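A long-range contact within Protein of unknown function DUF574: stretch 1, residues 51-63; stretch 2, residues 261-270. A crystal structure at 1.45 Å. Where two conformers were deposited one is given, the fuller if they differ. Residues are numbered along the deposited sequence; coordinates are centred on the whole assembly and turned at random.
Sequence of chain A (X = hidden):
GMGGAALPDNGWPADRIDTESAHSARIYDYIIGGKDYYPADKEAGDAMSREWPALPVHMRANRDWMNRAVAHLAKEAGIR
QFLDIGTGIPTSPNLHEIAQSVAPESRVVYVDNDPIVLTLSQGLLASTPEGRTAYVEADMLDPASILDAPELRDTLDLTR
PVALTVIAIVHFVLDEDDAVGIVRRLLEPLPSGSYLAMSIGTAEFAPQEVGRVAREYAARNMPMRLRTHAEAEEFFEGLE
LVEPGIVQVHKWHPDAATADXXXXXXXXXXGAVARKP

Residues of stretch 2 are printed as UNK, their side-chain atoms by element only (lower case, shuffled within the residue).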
ATOM      1  N   GLU A  51       9.290 -19.141  -9.740  1.00 13.59           N
ATOM      2  CA  GLU A  51       8.908 -18.555 -11.035  1.00 13.98           C
ATOM      3  C   GLU A  51       9.612 -17.222 -11.304  1.00 13.32           C
ATOM      4  O   GLU A  51       9.963 -16.918 -12.445  1.00 13.60           O
ATOM      5  CB  GLU A  51       7.379 -18.354 -11.107  1.00 15.16           C
ATOM      6  CG  GLU A  51       6.583 -19.648 -10.995  1.00 17.05           C
ATOM      7  CD  GLU A  51       6.754 -20.575 -12.188  1.00 18.26           C
ATOM      8  OE1 GLU A  51       7.173 -20.133 -13.272  1.00 19.71           O
ATOM      9  OE2 GLU A  51       6.436 -21.769 -12.045  1.00 22.32           O
ATOM     10  N   TRP A  52       9.819 -16.429 -10.250  1.00 12.63           N
ATOM     11  CA  TRP A  52      10.399 -15.095 -10.386  1.00 11.61           C
ATOM     12  C   TRP A  52      11.349 -14.844  -9.230  1.00 13.21           C
ATOM     13  O   TRP A  52      10.942 -14.388  -8.146  1.00 11.99           O
ATOM     14  CB  TRP A  52       9.300 -14.023 -10.423  1.00 11.57           C
ATOM     15  CG  TRP A  52       9.767 -12.649 -10.793  1.00 11.63           C
ATOM     16  CD1 TRP A  52      10.749 -12.305 -11.675  1.00 11.69           C
ATOM     17  CD2 TRP A  52       9.231 -11.420 -10.297  1.00 10.57           C
ATOM     18  NE1 TRP A  52      10.837 -10.948 -11.777  1.00 12.22           N
ATOM     19  CE2 TRP A  52       9.930 -10.372 -10.921  1.00 11.68           C
ATOM     20  CE3 TRP A  52       8.236 -11.119  -9.379  1.00 11.77           C
ATOM     21  CZ2 TRP A  52       9.645  -9.024 -10.661  1.00 12.00           C
ATOM     22  CZ3 TRP A  52       7.967  -9.789  -9.086  1.00 12.19           C
ATOM     23  CH2 TRP A  52       8.667  -8.754  -9.737  1.00 11.59           C
ATOM     24  N   PRO A  53      12.629 -15.175  -9.433  1.00 12.14           N
ATOM     25  CA  PRO A  53      13.621 -14.996  -8.362  1.00 11.31           C
ATOM     26  C   PRO A  53      13.706 -13.606  -7.755  1.00 12.06           C
ATOM     27  O   PRO A  53      14.072 -13.485  -6.570  1.00 13.85           O
ATOM     28  CB  PRO A  53      14.942 -15.448  -9.002  1.00 12.67           C
ATOM     29  CG  PRO A  53      14.473 -16.489 -10.041  1.00 11.86           C
ATOM     30  CD  PRO A  53      13.189 -15.912 -10.599  1.00 11.94           C
ATOM     31  N   ALA A  54      13.356 -12.580  -8.524  1.00 11.34           N
ATOM     32  CA  ALA A  54      13.345 -11.199  -8.025  1.00 11.04           C
ATOM     33  C   ALA A  54      12.195 -10.854  -7.092  1.00 11.76           C
ATOM     34  O   ALA A  54      12.151  -9.723  -6.577  1.00 11.92           O
ATOM     35  CB  ALA A  54      13.387 -10.158  -9.184  1.00 12.71           C
ATOM     36  N   LEU A  55      11.272 -11.788  -6.847  1.00 10.53           N
ATOM     37  CA  LEU A  55      10.127 -11.461  -5.978  1.00 11.61           C
ATOM     38  C   LEU A  55      10.516 -10.702  -4.673  1.00 11.10           C
ATOM     39  O   LEU A  55       9.881  -9.694  -4.327  1.00 11.24           O
ATOM     40  CB  LEU A  55       9.229 -12.698  -5.712  1.00 12.01           C
ATOM     41  CG  LEU A  55       7.969 -12.424  -4.906  1.00 11.26           C
ATOM     42  CD1 LEU A  55       7.003 -11.544  -5.674  1.00 14.34           C
ATOM     43  CD2 LEU A  55       7.324 -13.754  -4.489  1.00 14.11           C
ATOM     44  N   PRO A  56      11.533 -11.183  -3.926  1.00 11.03           N
ATOM     45  CA  PRO A  56      11.910 -10.442  -2.690  1.00 11.35           C
ATOM     46  C   PRO A  56      12.451  -9.036  -2.957  1.00 11.65           C
ATOM     47  O   PRO A  56      12.269  -8.164  -2.139  1.00 12.46           O
ATOM     48  CB  PRO A  56      12.943 -11.341  -1.996  1.00 12.88           C
ATOM     49  CG  PRO A  56      12.899 -12.676  -2.748  1.00 14.50           C
ATOM     50  CD  PRO A  56      12.298 -12.426  -4.108  1.00 12.61           C
ATOM     51  N   VAL A  57      13.175  -8.834  -4.066  1.00 11.09           N
ATOM     52  CA  VAL A  57      13.697  -7.512  -4.426  1.00 11.84           C
ATOM     53  C   VAL A  57      12.507  -6.578  -4.688  1.00 12.67           C
ATOM     54  O   VAL A  57      12.454  -5.457  -4.186  1.00 12.12           O
ATOM     55  CB  VAL A  57      14.631  -7.624  -5.669  1.00 12.74           C
ATOM     56  CG1 VAL A  57      14.926  -6.255  -6.255  1.00 13.78           C
ATOM     57  CG2 VAL A  57      15.955  -8.355  -5.287  1.00 13.69           C
ATOM     58  N   HIS A  58      11.531  -7.076  -5.434  1.00 11.33           N
ATOM     59  CA  HIS A  58      10.286  -6.334  -5.712  1.00 11.13           C
ATOM     60  C   HIS A  58       9.528  -5.946  -4.431  1.00 11.26           C
ATOM     61  O   HIS A  58       9.136  -4.791  -4.237  1.00 11.64           O
ATOM     62  CB  HIS A  58       9.426  -7.195  -6.679  1.00 10.84           C
ATOM     63  CG  HIS A  58       7.958  -6.894  -6.707  1.00 11.80           C
ATOM     64  ND1 HIS A  58       7.403  -5.934  -7.538  1.00 11.86           N
ATOM     65  CD2 HIS A  58       6.924  -7.499  -6.076  1.00 13.95           C
ATOM     66  CE1 HIS A  58       6.094  -5.952  -7.368  1.00 11.89           C
ATOM     67  NE2 HIS A  58       5.773  -6.870  -6.477  1.00 14.18           N
HETATM   68  N   MSE A  59       9.351  -6.900  -3.522  1.00 11.32           N
HETATM   69  CA  MSE A  59       8.545  -6.657  -2.327  0.80 11.49           C
HETATM   70  C   MSE A  59       9.303  -5.706  -1.373  1.00 11.48           C
HETATM   71  O   MSE A  59       8.696  -4.783  -0.815  1.00 10.87           O
HETATM   72  CB  MSE A  59       8.130  -8.001  -1.707  0.80 11.08           C
HETATM   73  CG  MSE A  59       7.076  -8.717  -2.536  0.80 11.12           C
HETATM   74 SE   MSE A  59       6.411 -10.288  -1.701  0.60 11.89          SE
HETATM   75  CE  MSE A  59       4.666 -10.337  -2.536  0.80 15.09           C
ATOM     76  N   ARG A  60      10.617  -5.876  -1.219  1.00 11.46           N
ATOM     77  CA  ARG A  60      11.397  -4.960  -0.412  0.50 14.28           C
ATOM     78  C   ARG A  60      11.389  -3.532  -1.023  1.00 13.07           C
ATOM     79  O   ARG A  60      11.264  -2.526  -0.290  1.00 13.09           O
ATOM     80  CB  ARG A  60      12.789  -5.551  -0.218  0.50 15.93           C
ATOM     81  CG  ARG A  60      12.772  -6.814   0.679  0.50 19.07           C
ATOM     82  CD  ARG A  60      14.092  -7.604   0.707  0.50 20.82           C
ATOM     83  NE  ARG A  60      14.422  -8.061   2.067  0.50 23.15           N
ATOM     84  CZ  ARG A  60      14.212  -9.276   2.585  0.50 24.05           C
ATOM     85  NH1 ARG A  60      13.650 -10.258   1.891  0.50 25.04           N
ATOM     86  NH2 ARG A  60      14.573  -9.516   3.841  0.50 24.61           N
ATOM     87  N   ALA A  61      11.466  -3.430  -2.355  1.00 11.23           N
ATOM     88  CA  ALA A  61      11.458  -2.139  -2.996  1.00 11.82           C
ATOM     89  C   ALA A  61      10.121  -1.420  -2.803  1.00 11.50           C
ATOM     90  O   ALA A  61      10.068  -0.188  -2.693  1.00 12.72           O
ATOM     91  CB  ALA A  61      11.777  -2.268  -4.531  1.00 12.72           C
ATOM     92  N   ASN A  62       9.027  -2.153  -2.796  1.00 11.52           N
ATOM     93  CA  ASN A  62       7.727  -1.541  -2.532  1.00 11.84           C
ATOM     94  C   ASN A  62       7.659  -0.968  -1.113  1.00 11.24           C
ATOM     95  O   ASN A  62       7.196   0.172  -0.911  1.00 12.90           O
ATOM     96  CB  ASN A  62       6.595  -2.536  -2.760  1.00 12.63           C
ATOM     97  CG  ASN A  62       5.234  -1.971  -2.360  1.00 15.08           C
ATOM     98  OD1 ASN A  62       4.635  -1.239  -3.139  1.00 16.09           O
ATOM     99  ND2 ASN A  62       4.814  -2.242  -1.132  1.00 15.90           N
ATOM    100  N   ARG A  63       8.172  -1.711  -0.134  1.00 11.03           N
ATOM    101  CA  ARG A  63       8.200  -1.214   1.242  1.00 13.36           C
ATOM    102  C   ARG A  63       9.083   0.018   1.339  1.00 12.32           C
ATOM    103  O   ARG A  63       8.706   1.025   2.005  1.00 12.98           O
ATOM    104  CB  ARG A  63       8.601  -2.301   2.236  1.00 14.66           C
ATOM    105  CG  ARG A  63       8.329  -1.881   3.708  1.00 16.98           C
ATOM    106  CD  ARG A  63       6.851  -1.875   4.079  1.00 20.25           C
ATOM    107  NE  ARG A  63       6.629  -1.314   5.422  1.00 21.15           N
ATOM    108  CZ  ARG A  63       5.455  -1.348   6.056  1.00 22.82           C
ATOM    109  NH1 ARG A  63       4.399  -1.934   5.487  1.00 22.76           N
ATOM    110  NH2 ARG A  63       5.340  -0.793   7.267  1.00 22.08           N
ATOM    111  N   UNK A 261      22.070  -2.666  -7.832  1.00 32.10           N
ATOM    112  CA  UNK A 261      21.890  -4.035  -8.338  1.00 30.94           C
ATOM    113  C   UNK A 261      20.483  -4.429  -8.798  1.00 29.17           C
ATOM    114  O   UNK A 261      20.193  -5.618  -8.995  1.00 30.48           O
ATOM    115  N   UNK A 262      19.608  -3.444  -8.988  1.00 24.79           N
ATOM    116  CA  UNK A 262      18.228  -3.707  -9.386  1.00 20.33           C
ATOM    117  C   UNK A 262      18.018  -3.399 -10.871  1.00 18.72           C
ATOM    118  O   UNK A 262      18.220  -2.275 -11.332  1.00 19.94           O
ATOM    119  c   UNK A 262      15.799  -3.137  -8.992  1.00 18.34           C
ATOM    120  c   UNK A 262      16.541  -2.310  -6.135  1.00 21.60           C
ATOM    121  c   UNK A 262      17.247  -2.868  -8.546  1.00 19.84           C
ATOM    122  c   UNK A 262      17.431  -3.175  -7.053  1.00 19.52           C
ATOM    123  N   UNK A 263      17.605  -4.415 -11.629  1.00 15.21           N
ATOM    124  CA  UNK A 263      17.275  -4.291 -13.033  1.00 13.05           C
ATOM    125  C   UNK A 263      15.798  -3.879 -13.168  1.00 11.90           C
ATOM    126  O   UNK A 263      15.011  -4.173 -12.269  1.00 13.26           O
ATOM    127  c   UNK A 263      17.941  -9.771 -13.765  1.00 13.81           C
ATOM    128  n   UNK A 263      18.607 -10.290 -14.778  1.00 14.45           N
ATOM    129  c   UNK A 263      19.019  -7.601 -14.075  1.00 13.13           C
ATOM    130  n   UNK A 263      17.116 -10.531 -13.067  1.00 13.35           N
ATOM    131  c   UNK A 263      17.505  -5.648 -13.714  1.00 13.34           C
ATOM    132  n   UNK A 263      18.127  -8.519 -13.396  1.00 13.77           N
ATOM    133  c   UNK A 263      18.900  -6.192 -13.516  1.00 13.96           C
ATOM    134  N   UNK A 264      15.398  -3.278 -14.287  1.00 13.92           N
ATOM    135  CA  UNK A 264      13.990  -2.920 -14.451  1.00 12.55           C
ATOM    136  C   UNK A 264      13.087  -4.144 -14.353  1.00 11.81           C
ATOM    137  O   UNK A 264      11.997  -4.043 -13.813  1.00 11.57           O
ATOM    138  c   UNK A 264      13.733  -2.140 -15.741  1.00 14.96           C
ATOM    139  c   UNK A 264      14.386  -0.760 -15.766  1.00 17.12           C
ATOM    140  o   UNK A 264      15.005  -0.306 -14.782  1.00 18.91           O
ATOM    141  o   UNK A 264      14.193  -0.157 -16.835  1.00 20.65           O
ATOM    142  N   UNK A 265      13.543  -5.302 -14.849  1.00 11.96           N
ATOM    143  CA  UNK A 265      12.733  -6.493 -14.843  1.00 11.98           C
ATOM    144  C   UNK A 265      12.494  -7.034 -13.429  1.00 10.96           C
ATOM    145  O   UNK A 265      11.612  -7.848 -13.235  1.00 11.47           O
ATOM    146  c   UNK A 265      15.022  -9.416 -15.965  1.00 13.75           C
ATOM    147  c   UNK A 265      13.330  -7.610 -15.686  1.00 11.38           C
ATOM    148  c   UNK A 265      14.710  -8.121 -15.258  1.00 12.08           C
ATOM    149  o   UNK A 265      14.465 -10.469 -15.508  1.00 15.08           O
ATOM    150  o   UNK A 265      15.751  -9.395 -16.997  1.00 16.22           O
ATOM    151  N   UNK A 266      13.287  -6.563 -12.455  1.00 10.90           N
ATOM    152  CA  UNK A 266      13.177  -7.023 -11.053  1.00 11.19           C
ATOM    153  C   UNK A 266      12.113  -6.277 -10.233  1.00 11.12           C
ATOM    154  O   UNK A 266      11.955  -6.561  -9.052  1.00 11.50           O
ATOM    155  o   UNK A 266      15.314  -8.786 -11.592  1.00 12.36           O
ATOM    156  c   UNK A 266      15.621  -7.743 -10.996  1.00 13.38           C
ATOM    157  o   UNK A 266      16.809  -7.301 -10.922  1.00 15.62           O
ATOM    158  c   UNK A 266      14.544  -6.925 -10.333  1.00 11.66           C
ATOM    159  N   UNK A 267      11.410  -5.326 -10.845  1.00 10.95           N
ATOM    160  CA  UNK A 267      10.476  -4.430 -10.147  1.00 10.89           C
ATOM    161  C   UNK A 267       9.153  -4.456 -10.936  1.00 10.60           C
ATOM    162  O   UNK A 267       9.142  -4.106 -12.119  1.00 11.72           O
ATOM    163  c   UNK A 267      12.219  -3.356  -7.785  1.00 12.59           C
ATOM    164  c   UNK A 267      11.066  -2.971 -10.051  1.00 12.10           C
ATOM    165  c   UNK A 267      10.011  -1.982  -9.477  1.00 11.44           C
ATOM    166  c   UNK A 267      12.368  -2.953  -9.255  1.00 11.08           C
ATOM    167  N   UNK A 268       8.061  -4.814 -10.283  1.00 11.40           N
ATOM    168  CA  UNK A 268       6.756  -4.937 -10.948  1.00 10.61           C
ATOM    169  C   UNK A 268       5.714  -4.019 -10.300  1.00 11.25           C
ATOM    170  O   UNK A 268       4.515  -4.355 -10.298  1.00 12.76           O
ATOM    171  c   UNK A 268       6.260  -6.425 -10.974  1.00 11.25           C
ATOM    172  N   UNK A 269       6.147  -2.891  -9.718  1.00 12.00           N
ATOM    173  CA  UNK A 269       5.252  -1.871  -9.174  1.00 11.78           C
ATOM    174  C   UNK A 269       5.559  -0.541  -9.788  1.00 11.07           C
ATOM    175  O   UNK A 269       6.712  -0.120  -9.784  1.00 12.07           O
ATOM    176  c   UNK A 269       4.982  -2.588  -6.749  1.00 17.07           C
ATOM    177  c   UNK A 269       5.425  -1.609  -7.670  1.00 15.99           C
ATOM    178 se   UNK A 269       3.100  -2.986  -6.728  0.75 16.41          SE
ATOM    179  c   UNK A 269       3.311  -4.011  -5.140  1.00 20.76           C
ATOM    180  N   UNK A 270       4.528   0.141 -10.259  1.00 11.05           N
ATOM    181  CA  UNK A 270       4.560   1.589 -10.452  1.00 11.22           C
ATOM    182  C   UNK A 270       4.266   2.275  -9.130  1.00 11.88           C
ATOM    183  O   UNK A 270       3.463   1.776  -8.331  1.00 13.76           O
ATOM    184  c   UNK A 270       3.510   2.037 -11.463  1.00 13.39           C
ATOM    185  c   UNK A 270       2.913   0.846 -13.595  1.00 14.85           C
ATOM    186  c   UNK A 270       4.908   2.134 -13.559  1.00 15.15           C
ATOM    187  c   UNK A 270       5.146   1.811 -14.875  1.00 15.15           C
ATOM    188  o   UNK A 270       4.586   0.695 -16.887  1.00 16.62           O
ATOM    189  c   UNK A 270       4.283   0.984 -15.557  1.00 14.28           C
ATOM    190  c   UNK A 270       3.795   1.656 -12.888  1.00 13.80           C
ATOM    191  c   UNK A 270       3.159   0.506 -14.934  1.00 14.98           C
TER
HETATM  192  O   HOH W   1      13.545 -10.513 -12.920  1.00 12.93           O

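Position 261 has no side-chain atoms and touches nothing on stretch 1. Its phi of 70° is one that glycine adopts most easily, so this is Gly261.

Position 262 carries four carbons, forked at the first, with one arm two carbons long. The first carbon of that arm lies 4.0 Å from CG1 of Val57, one branched aliphatic chain packing on another. That is Ile262.

At 263, three carbons lead to a nitrogen and then to a carbon bearing two more nitrogens: a guanidinium, with no contact to stretch 1. It is Arg263, whose partners lie further along its own stretch.

Position 264 has two carbons, the second carrying two oxygens, and is out of reach of stretch 1. This short carboxylate, Asp264, opens a 3-10 segment and is hydrogen-bonded elsewhere in the structure.

Position 265 adds one carbon before the two oxygens. The backbone O of 265 sits 3.4 Å from CZ2 of Trp52, at the edge of the indole. This is Glu265. A water that accepts from NE1 of Trp52 at 3.0 Å also lies 2.7 Å from OE1 of Glu265.

Position 266 again shows two carbons and a terminal pair of oxygens, one of them 3.4 Å from CB of Ala54; it is Asp266. Its OD2 accepts from N and NE of Arg263, both at 3.1 Å, while OD1 forms a salt bridge with NH2 of Arg263 at 2.9 Å; the same water lies 2.8 Å from OD1. A short acid thus braces the turn.

Position 267 has four carbons forked at the first, one arm of two. Its CA-to-CB bond points away from the helix, yet the longer arm returns, placing its last carbon 3.5 Å from CB of Ala61. This is Ile267.

Position 268 has a single carbon. This CB points toward stretch 1 and rests 3.6 Å from CH2 of Trp52 and 3.6 Å from CE1 of His58, a compact methyl that touches both rings: Ala268.

Position 269 is unbranched: two carbons, selenium and a carbon. The flexible chain brings its second carbon to 3.6 Å from CE1 of His58 and its last to 3.7 Å from OD1 of Asn62. It is selenomethionine, Met269.

Position 270 has one carbon and a six-carbon ring bearing an oxygen, beyond reach of stretch 1. This is Tyr270.

The contact centres on His58, whose ND1 accepts a hydrogen bond from N of Ala268 (3.0 Å). Apolar packing surrounds this direct link, and the water lies among Trp52, Glu265 and Asp266.

Stretch 2, residues 261-270: GIRDEDIAMY
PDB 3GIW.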